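Local structure of segregation and condensation protein B (Chlorobium tepidum TLS, 1T6S) at residues L100-W105 with Q116-S121; V109-I114 with S125-L130; I135-R140 with R146-G151. The protein probably takes part in chromosome segregation and condensation during cell division, as the ScpB partner of a bacterial SMC complex. One frame throughout, in Å; residues are numbered along the deposited sequence.

Contact 1 of 3, residues L100-W105 with Q116-S121; sequences LAVVAW and QIRGAS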
loop_
_atom_site.group_PDB
_atom_site.type_symbol
_atom_site.label_atom_id
_atom_site.label_comp_id
_atom_site.label_asym_id
_atom_site.label_seq_id
_atom_site.Cartn_x
_atom_site.Cartn_y
_atom_site.Cartn_z
ATOM N N LEU A 100 4.252 -9.004 -0.145
ATOM C CA LEU A 100 2.828 -8.679 -0.119
ATOM C C LEU A 100 2.124 -9.276 -1.333
ATOM O O LEU A 100 1.006 -9.786 -1.239
ATOM C CB LEU A 100 2.603 -7.167 -0.167
ATOM C CG LEU A 100 1.598 -6.624 0.845
ATOM C CD1 LEU A 100 1.271 -5.168 0.513
ATOM C CD2 LEU A 100 0.359 -7.473 0.879
ATOM N N ALA A 101 2.782 -9.174 -2.483
ATOM C CA ALA A 101 2.264 -9.691 -3.739
ATOM C C ALA A 101 2.120 -11.209 -3.680
ATOM O O ALA A 101 1.125 -11.754 -4.148
ATOM C CB ALA A 101 3.213 -9.300 -4.894
ATOM N N VAL A 102 3.124 -11.885 -3.116
ATOM C CA VAL A 102 3.103 -13.341 -2.985
ATOM C C VAL A 102 1.951 -13.777 -2.071
ATOM O O VAL A 102 1.248 -14.751 -2.354
ATOM C CB VAL A 102 4.453 -13.882 -2.433
ATOM C CG1 VAL A 102 4.370 -15.405 -2.230
ATOM C CG2 VAL A 102 5.590 -13.562 -3.421
ATOM N N VAL A 103 1.754 -13.044 -0.980
ATOM C CA VAL A 103 0.652 -13.351 -0.060
ATOM C C VAL A 103 -0.702 -13.135 -0.753
ATOM O O VAL A 103 -1.606 -13.986 -0.684
ATOM C CB VAL A 103 0.739 -12.506 1.214
ATOM C CG1 VAL A 103 -0.453 -12.845 2.163
ATOM C CG2 VAL A 103 2.061 -12.801 1.908
ATOM N N ALA A 104 -0.826 -12.008 -1.444
ATOM C CA ALA A 104 -2.061 -11.698 -2.148
ATOM C C ALA A 104 -2.421 -12.811 -3.101
ATOM O O ALA A 104 -3.591 -13.189 -3.211
ATOM C CB ALA A 104 -1.934 -10.364 -2.933
ATOM N N TRP A 105 -1.423 -13.357 -3.790
ATOM C CA TRP A 105 -1.710 -14.408 -4.756
ATOM C C TRP A 105 -1.798 -15.838 -4.221
ATOM O O TRP A 105 -2.694 -16.579 -4.607
ATOM C CB TRP A 105 -0.687 -14.350 -5.899
ATOM C CG TRP A 105 -0.996 -15.341 -6.980
ATOM C CD1 TRP A 105 -0.301 -16.483 -7.274
ATOM C CD2 TRP A 105 -2.106 -15.299 -7.889
ATOM N NE1 TRP A 105 -0.907 -17.152 -8.307
ATOM C CE2 TRP A 105 -2.017 -16.450 -8.705
ATOM C CE3 TRP A 105 -3.168 -14.402 -8.095
ATOM C CZ2 TRP A 105 -2.946 -16.727 -9.709
ATOM C CZ3 TRP A 105 -4.096 -14.684 -9.104
ATOM C CH2 TRP A 105 -3.973 -15.837 -9.893
ATOM N N GLN A 116 10.240 -20.281 -0.706
ATOM C CA GLN A 116 10.373 -21.165 -1.866
ATOM C C GLN A 116 10.018 -20.445 -3.180
ATOM O O GLN A 116 10.759 -20.512 -4.161
ATOM C CB GLN A 116 9.451 -22.383 -1.715
ATOM C CG GLN A 116 9.745 -23.262 -0.513
ATOM C CD GLN A 116 10.993 -24.105 -0.705
ATOM O OE1 GLN A 116 11.551 -24.645 0.261
ATOM N NE2 GLN A 116 11.433 -24.232 -1.958
ATOM N N ILE A 117 8.871 -19.773 -3.188
ATOM C CA ILE A 117 8.393 -19.047 -4.357
ATOM C C ILE A 117 9.335 -17.907 -4.783
ATOM O O ILE A 117 9.603 -17.732 -5.972
ATOM C CB ILE A 117 6.958 -18.476 -4.088
ATOM C CG1 ILE A 117 5.965 -19.633 -3.904
ATOM C CG2 ILE A 117 6.507 -17.590 -5.230
ATOM C CD1 ILE A 117 4.683 -19.247 -3.204
ATOM N N ARG A 118 9.834 -17.154 -3.809
ATOM C CA ARG A 118 10.733 -16.026 -4.039
ATOM C C ARG A 118 12.210 -16.407 -4.192
ATOM O O ARG A 118 12.911 -15.857 -5.035
ATOM C CB ARG A 118 10.655 -15.039 -2.870
ATOM C CG ARG A 118 9.400 -14.194 -2.798
ATOM C CD ARG A 118 9.493 -13.221 -1.633
ATOM N NE ARG A 118 10.425 -12.109 -1.857
ATOM C CZ ARG A 118 11.212 -11.600 -0.910
ATOM N NH1 ARG A 118 11.193 -12.121 0.309
ATOM N NH2 ARG A 118 11.971 -10.538 -1.162
ATOM N N GLY A 119 12.666 -17.328 -3.347
ATOM C CA GLY A 119 14.056 -17.739 -3.346
ATOM C C GLY A 119 14.821 -16.570 -2.759
ATOM O O GLY A 119 15.693 -16.006 -3.421
ATOM N N ALA A 120 14.487 -16.206 -1.519
ATOM C CA ALA A 120 15.090 -15.063 -0.828
ATOM C C ALA A 120 16.217 -15.387 0.149
ATOM O O ALA A 120 16.967 -16.340 -0.048
ATOM C CB ALA A 120 13.999 -14.281 -0.107
ATOM N N SER A 121 16.334 -14.591 1.210
ATOM C CA SER A 121 17.399 -14.791 2.188
ATOM C C SER A 121 17.097 -15.766 3.341
ATOM O O SER A 121 17.884 -16.676 3.590
ATOM C CB SER A 121 17.860 -13.434 2.740
#
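Val102 meets Ile117 and Arg118 through two different methyls, and its first torsion sets which goes where: with CG1 anti to the backbone N (chi1 177°), CG1 faces Ile117 while CG2, beside the backbone N, faces Arg118. On the other helix Ile117 CG1 stands anti to its own carbonyl carbon (chi1 -65°), and the branch runs on to carry CD1 up to the valine. The two side chains run past one another in opposite senses, Val102 CG1 lying 4.0 Å from Ile117 CD1. One residue on, Arg118 offers its aliphatic base and not its charge: Arg118 CG is 3.9 Å from Val102 CG2, the chains crossing at a slant. The arginine then bends at chi3, and its guanidinium has a weak, long ion pair with Glu98. Ile117 also touches His106, so helix 111-118 leans on the C-terminal part of helix 87-106. Elsewhere on helix 87-106, Ala101 and Trp105 pack on the second subunit, the indole making cation-pi contacts with Arg90 and Arg94 of that subunit. Across the two segments the touching atoms are all carbon, at van der Waals spacing and near the surface, which implies a small apolar contact without directional bonds.

Contact 2 of 3, residues V109-I114 with S125-L130; sequences VTKGEI and SIDRLL. With NO3 (nitrate ion), chain C; NO3 (nitrate ion), chain G.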
loop_
_atom_site.group_PDB
_atom_site.type_symbol
_atom_site.label_atom_id
_atom_site.label_comp_id
_atom_site.label_asym_id
_atom_site.label_seq_id
_atom_site.Cartn_x
_atom_site.Cartn_y
_atom_site.Cartn_z
ATOM N N VAL A 109 -0.644 -18.659 2.926
ATOM C CA VAL A 109 0.718 -19.140 2.689
ATOM C C VAL A 109 1.642 -18.924 3.885
ATOM O O VAL A 109 1.517 -17.933 4.607
ATOM C CB VAL A 109 1.319 -18.437 1.422
ATOM C CG1 VAL A 109 1.478 -16.944 1.670
ATOM C CG2 VAL A 109 2.645 -19.061 1.051
ATOM N N THR A 110 2.562 -19.868 4.084
ATOM C CA THR A 110 3.533 -19.819 5.182
ATOM C C THR A 110 4.827 -19.111 4.771
ATOM O O THR A 110 5.079 -18.897 3.589
ATOM C CB THR A 110 3.964 -21.233 5.613
ATOM O OG1 THR A 110 4.776 -21.807 4.579
ATOM C CG2 THR A 110 2.751 -22.130 5.842
ATOM N N LYS A 111 5.655 -18.786 5.763
ATOM C CA LYS A 111 6.939 -18.154 5.502
ATOM C C LYS A 111 7.797 -19.093 4.656
ATOM O O LYS A 111 8.463 -18.665 3.713
ATOM C CB LYS A 111 7.684 -17.857 6.805
ATOM C CG LYS A 111 7.077 -16.757 7.643
ATOM C CD LYS A 111 8.007 -16.344 8.781
ATOM C CE LYS A 111 7.398 -15.189 9.570
ATOM N NZ LYS A 111 8.265 -14.755 10.714
ATOM N N GLY A 112 7.792 -20.376 5.000
ATOM C CA GLY A 112 8.578 -21.330 4.239
ATOM C C GLY A 112 8.169 -21.343 2.779
ATOM O O GLY A 112 9.012 -21.366 1.880
ATOM N N GLU A 113 6.861 -21.328 2.546
ATOM C CA GLU A 113 6.327 -21.335 1.204
ATOM C C GLU A 113 6.688 -20.053 0.451
ATOM O O GLU A 113 7.090 -20.102 -0.710
ATOM C CB GLU A 113 4.804 -21.543 1.255
ATOM C CG GLU A 113 4.412 -23.005 1.548
ATOM C CD GLU A 113 2.935 -23.202 1.876
ATOM O OE1 GLU A 113 2.461 -24.353 1.788
ATOM O OE2 GLU A 113 2.244 -22.228 2.230
ATOM N N ILE A 114 6.573 -18.908 1.119
ATOM C CA ILE A 114 6.901 -17.631 0.480
ATOM C C ILE A 114 8.367 -17.661 0.051
ATOM O O ILE A 114 8.726 -17.231 -1.053
ATOM C CB ILE A 114 6.677 -16.440 1.454
ATOM C CG1 ILE A 114 5.170 -16.247 1.702
ATOM C CG2 ILE A 114 7.316 -15.158 0.865
ATOM C CD1 ILE A 114 4.841 -15.407 2.920
ATOM N N SER A 125 10.179 -9.212 6.108
ATOM C CA SER A 125 9.015 -8.647 5.437
ATOM C C SER A 125 7.692 -9.020 6.086
ATOM O O SER A 125 6.792 -8.186 6.188
ATOM C CB SER A 125 9.022 -9.041 3.963
ATOM O OG SER A 125 10.026 -8.311 3.280
ATOM N N ILE A 126 7.554 -10.268 6.516
ATOM C CA ILE A 126 6.312 -10.662 7.175
ATOM C C ILE A 126 6.085 -9.832 8.432
ATOM O O ILE A 126 4.975 -9.355 8.665
ATOM C CB ILE A 126 6.307 -12.151 7.572
ATOM C CG1 ILE A 126 6.066 -13.012 6.335
ATOM C CG2 ILE A 126 5.228 -12.413 8.632
ATOM C CD1 ILE A 126 7.209 -13.032 5.397
ATOM N N ASP A 127 7.121 -9.674 9.256
ATOM C CA ASP A 127 6.957 -8.889 10.471
ATOM C C ASP A 127 6.578 -7.449 10.123
ATOM O O ASP A 127 5.716 -6.853 10.772
ATOM C CB ASP A 127 8.240 -8.869 11.319
ATOM C CG ASP A 127 8.457 -10.157 12.100
ATOM O OD1 ASP A 127 7.468 -10.849 12.420
ATOM O OD2 ASP A 127 9.624 -10.466 12.409
ATOM N N ARG A 128 7.216 -6.895 9.096
ATOM C CA ARG A 128 6.926 -5.520 8.696
ATOM C C ARG A 128 5.486 -5.376 8.220
ATOM O O ARG A 128 4.792 -4.432 8.596
ATOM C CB ARG A 128 7.910 -5.055 7.611
ATOM C CG ARG A 128 9.356 -5.035 8.078
ATOM C CD ARG A 128 10.231 -4.133 7.200
ATOM N NE ARG A 128 10.258 -4.566 5.802
ATOM C CZ ARG A 128 11.060 -5.500 5.303
ATOM N NH1 ARG A 128 11.930 -6.116 6.091
ATOM N NH2 ARG A 128 10.976 -5.817 4.016
ATOM N N LEU A 129 5.020 -6.345 7.441
ATOM C CA LEU A 129 3.662 -6.300 6.914
ATOM C C LEU A 129 2.630 -6.503 8.025
ATOM O O LEU A 129 1.548 -5.910 7.992
ATOM C CB LEU A 129 3.501 -7.341 5.792
ATOM C CG LEU A 129 4.316 -7.040 4.508
ATOM C CD1 LEU A 129 4.207 -8.185 3.524
ATOM C CD2 LEU A 129 3.783 -5.745 3.876
ATOM N N LEU A 130 2.968 -7.315 9.023
ATOM C CA LEU A 130 2.055 -7.537 10.148
ATOM C C LEU A 130 1.963 -6.262 10.992
ATOM O O LEU A 130 0.878 -5.876 11.416
ATOM C CB LEU A 130 2.539 -8.697 11.026
ATOM C CG LEU A 130 2.309 -10.124 10.511
ATOM C CD1 LEU A 130 3.244 -11.080 11.238
ATOM C CD2 LEU A 130 0.847 -10.538 10.715
HETATM N N NO3 C . 9.617 -12.384 8.348
HETATM O O1 NO3 C . 9.982 -13.519 8.735
HETATM O O2 NO3 C . 9.525 -12.219 7.168
HETATM O O3 NO3 C . 9.387 -11.556 9.188
HETATM N N NO3 G . 7.323 -21.748 8.462
HETATM O O1 NO3 G . 7.153 -20.799 9.287
HETATM O O2 NO3 G . 6.911 -21.598 7.360
HETATM O O3 NO3 G . 7.894 -22.744 8.853
#
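A nitrate (chain C), probably from the crystallisation liquor, is gripped from both segments: Lys111 NZ gives a hydrogen bond of 2.9 Å to its O1, Ile126 N one of 2.8 Å to its O2, and Asp127 N one to its O3. Each oxygen thus has a donor of its own, two of them from the first turn of helix 125-131, where N-H groups not used within the helix, and the helix end itself, would favour an anion. The lysine reaches it because its chain is extended beyond CG, which carries the ammonium from the start of helix 111-118 to the start of helix 125-131. On the way it crosses Ile126, with Lys111 CE 3.6 Å from Ile126 CG2. The carboxylate of Asp127 is near the same amine, but Lys111 NZ to Asp127 OD1 is 4.3 Å, beyond a salt bridge; the opposite charges may attract weakly. Deeper in, Ile114 and Ile126 meet end to end through their CD1 methyls, 4.2 Å apart. Ile126 also leans on Tyr150 and Ile135, on the sheet.

Helix 111-118 is started by a capping box. Glu113 N donates to Thr110 OG1 (3.0 Å, 162° at the hydrogen), and Thr110 N returns a bond to Glu113 OE2, meeting it on the anti side, 28° out of the carboxylate plane. The second nitrate (chain G) binds at this helix start too, taking a 2.8 Å bond from Gly112 N to its O2. Two consecutive helices, the second following a turn and packed over a small sheet, are the helix-turn-helix part of a winged-helix domain, in which helix 125-131 takes the place that the recognition helix has in DNA-binding relatives, without implying that it binds DNA here.

Contact 3 of 3, residues I135-R140 with R146-G151; sequences IEVRGR and RPLQYG. With NO3 (nitrate ion), chain V.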
loop_
_atom_site.group_PDB
_atom_site.type_symbol
_atom_site.label_atom_id
_atom_site.label_comp_id
_atom_site.label_asym_id
_atom_site.label_seq_id
_atom_site.Cartn_x
_atom_site.Cartn_y
_atom_site.Cartn_z
ATOM N N ILE A 135 -1.255 -7.663 6.446
ATOM C CA ILE A 135 -1.491 -9.103 6.389
ATOM C C ILE A 135 -1.862 -9.537 7.806
ATOM O O ILE A 135 -1.681 -8.779 8.761
ATOM C CB ILE A 135 -0.228 -9.909 5.928
ATOM C CG1 ILE A 135 0.949 -9.640 6.883
ATOM C CG2 ILE A 135 0.130 -9.536 4.469
ATOM C CD1 ILE A 135 2.206 -10.490 6.587
ATOM N N GLU A 136 -2.353 -10.760 7.927
ATOM C CA GLU A 136 -2.754 -11.310 9.202
ATOM C C GLU A 136 -2.686 -12.832 9.111
ATOM O O GLU A 136 -2.561 -13.405 8.023
ATOM C CB GLU A 136 -4.196 -10.900 9.503
ATOM C CG GLU A 136 -5.177 -11.419 8.452
ATOM C CD GLU A 136 -6.596 -10.982 8.712
ATOM O OE1 GLU A 136 -7.466 -11.262 7.853
ATOM O OE2 GLU A 136 -6.836 -10.362 9.773
ATOM N N VAL A 137 -2.792 -13.493 10.258
ATOM C CA VAL A 137 -2.768 -14.955 10.287
ATOM C C VAL A 137 -4.132 -15.500 9.857
ATOM O O VAL A 137 -5.162 -14.995 10.292
ATOM C CB VAL A 137 -2.446 -15.475 11.711
ATOM C CG1 VAL A 137 -2.636 -16.997 11.778
ATOM C CG2 VAL A 137 -1.030 -15.102 12.092
ATOM N N ARG A 138 -4.135 -16.530 9.015
ATOM C CA ARG A 138 -5.370 -17.160 8.549
ATOM C C ARG A 138 -5.527 -18.538 9.176
ATOM O O ARG A 138 -6.584 -19.159 9.066
ATOM C CB ARG A 138 -5.348 -17.348 7.033
ATOM C CG ARG A 138 -5.674 -16.128 6.223
ATOM C CD ARG A 138 -7.111 -16.182 5.696
ATOM N NE ARG A 138 -7.245 -15.323 4.510
ATOM C CZ ARG A 138 -7.193 -13.996 4.540
ATOM N NH1 ARG A 138 -7.022 -13.360 5.697
ATOM N NH2 ARG A 138 -7.284 -13.311 3.413
ATOM N N GLY A 139 -4.457 -19.020 9.807
ATOM C CA GLY A 139 -4.475 -20.328 10.441
ATOM C C GLY A 139 -3.095 -20.970 10.447
ATOM O O GLY A 139 -2.097 -20.263 10.379
ATOM N N ARG A 140 -3.046 -22.298 10.541
ATOM C CA ARG A 140 -1.788 -23.045 10.545
ATOM C C ARG A 140 -1.810 -24.114 9.465
ATOM O O ARG A 140 -2.805 -24.834 9.295
ATOM C CB ARG A 140 -1.544 -23.685 11.917
ATOM C CG ARG A 140 -1.104 -22.691 12.996
ATOM C CD ARG A 140 -0.863 -23.385 14.327
ATOM N NE ARG A 140 -0.647 -22.449 15.428
ATOM C CZ ARG A 140 0.494 -21.802 15.657
ATOM N NH1 ARG A 140 1.537 -21.986 14.863
ATOM N NH2 ARG A 140 0.594 -20.973 16.687
ATOM N N ARG A 146 3.292 -27.297 11.982
ATOM C CA ARG A 146 2.105 -26.451 11.863
ATOM C C ARG A 146 2.429 -24.967 11.795
ATOM O O ARG A 146 1.979 -24.179 12.641
ATOM C CB ARG A 146 1.162 -26.704 13.045
ATOM C CG ARG A 146 0.174 -27.827 12.825
ATOM C CD ARG A 146 -1.031 -27.310 12.026
ATOM N NE ARG A 146 -1.975 -28.369 11.690
ATOM C CZ ARG A 146 -2.606 -29.130 12.582
ATOM N NH1 ARG A 146 -2.396 -28.948 13.882
ATOM N NH2 ARG A 146 -3.448 -30.074 12.164
ATOM N N PRO A 147 3.196 -24.554 10.776
ATOM C CA PRO A 147 3.541 -23.131 10.661
ATOM C C PRO A 147 2.348 -22.237 10.334
ATOM O O PRO A 147 1.399 -22.662 9.687
ATOM C CB PRO A 147 4.601 -23.116 9.562
ATOM C CG PRO A 147 4.185 -24.299 8.681
ATOM C CD PRO A 147 3.812 -25.354 9.700
ATOM N N LEU A 148 2.412 -20.995 10.804
ATOM C CA LEU A 148 1.363 -20.010 10.576
ATOM C C LEU A 148 1.245 -19.692 9.093
ATOM O O LEU A 148 2.256 -19.642 8.377
ATOM C CB LEU A 148 1.692 -18.719 11.334
ATOM C CG LEU A 148 1.740 -18.823 12.865
ATOM C CD1 LEU A 148 2.241 -17.522 13.496
ATOM C CD2 LEU A 148 0.336 -19.145 13.351
ATOM N N GLN A 149 0.006 -19.491 8.642
ATOM C CA GLN A 149 -0.298 -19.136 7.253
ATOM C C GLN A 149 -0.781 -17.708 7.279
ATOM O O GLN A 149 -1.464 -17.305 8.224
ATOM C CB GLN A 149 -1.419 -20.013 6.700
ATOM C CG GLN A 149 -1.107 -21.485 6.684
ATOM C CD GLN A 149 -2.313 -22.294 6.290
ATOM O OE1 GLN A 149 -3.332 -22.275 6.982
ATOM N NE2 GLN A 149 -2.217 -22.997 5.169
ATOM N N TYR A 150 -0.443 -16.937 6.252
ATOM C CA TYR A 150 -0.857 -15.534 6.201
ATOM C C TYR A 150 -1.751 -15.201 5.030
ATOM O O TYR A 150 -1.759 -15.906 4.028
ATOM C CB TYR A 150 0.364 -14.617 6.174
ATOM C CG TYR A 150 1.285 -14.813 7.350
ATOM C CD1 TYR A 150 2.284 -15.786 7.331
ATOM C CD2 TYR A 150 1.123 -14.065 8.507
ATOM C CE1 TYR A 150 3.096 -16.004 8.454
ATOM C CE2 TYR A 150 1.921 -14.281 9.618
ATOM C CZ TYR A 150 2.901 -15.249 9.586
ATOM O OH TYR A 150 3.666 -15.455 10.707
ATOM N N GLY A 151 -2.509 -14.119 5.177
ATOM C CA GLY A 151 -3.401 -13.669 4.119
ATOM C C GLY A 151 -3.473 -12.152 4.212
ATOM O O GLY A 151 -3.047 -11.592 5.215
HETATM N N NO3 V . -3.135 -22.258 17.853
HETATM O O1 NO3 V . -3.225 -22.078 16.623
HETATM O O2 NO3 V . -2.042 -22.229 18.330
HETATM O O3 NO3 V . -4.159 -22.450 18.470
#
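The wing of the winged-helix domain is a beta hairpin, strand 135-140 running antiparallel to strand 148-152. At its base Glu136 and Gly151 form a hydrogen-bonded pair, Glu136 N to Gly151 O and Gly151 N to Glu136 O both 2.9 Å, each donor lying close to the line of the C=O bond. Further out the hairpin carries a classic beta bulge, Arg138 and Gly139 both facing Gln149: Arg138 N bonds Gln149 O at 2.9 Å, and Gln149 N bonds Gly139 O at 2.8 Å. Arg138 is near-helical there, the backbone angles of Gly139 would jam a CB, and the buried Gly139 N has no partner in the model. The short strand segments make 134°, bent and twisted from antiparallel. Arg138 folds back at chi2 (-102°), laying its guanidinium over Gly151 CA, 3.8 Å from the plane, while Arg138 NH1 forms a salt bridge with Glu136 OE1. On the side turned to the helices, Ile135 CD1 and Val137 CG2 approach the Tyr150 ring obliquely, and Ile135 goes on to Leu129 and Leu130. Toward the tip, Arg140 and Leu148 run alongside each other, Leu148 CD2 sitting 3.4 Å above the Arg140 guanidinium plane. Within that plane Arg140 NH1 donates to Arg146 O (3.2 Å); Arg140 NE donates to nitrate (chain V) O1 at 2.9 Å. His62 of the second subunit also bonds this nitrate.

In the fold
From the N terminus, helix 87-106 leads into strand 109-110 and helix 111-118; contact 1 closes this first loop when residues 116-121 come back against residues 100-105. Contact 2 opens inside that loop, at 109-114, and closes beyond it at 125-130, so contacts 1 and 2 cross, meeting where Val103 and Val102 pack on Ile114. Contact 3 follows in series, folding 146-151 back on 135-140. Its strand 148-152 also pairs with strand 109-110 through Val109 and Tyr150, and Ile135 reaches Leu129, Leu100 and Val103. Together they tie three helices to one small sheet, while contacts 1 and 3 also touch the second subunit.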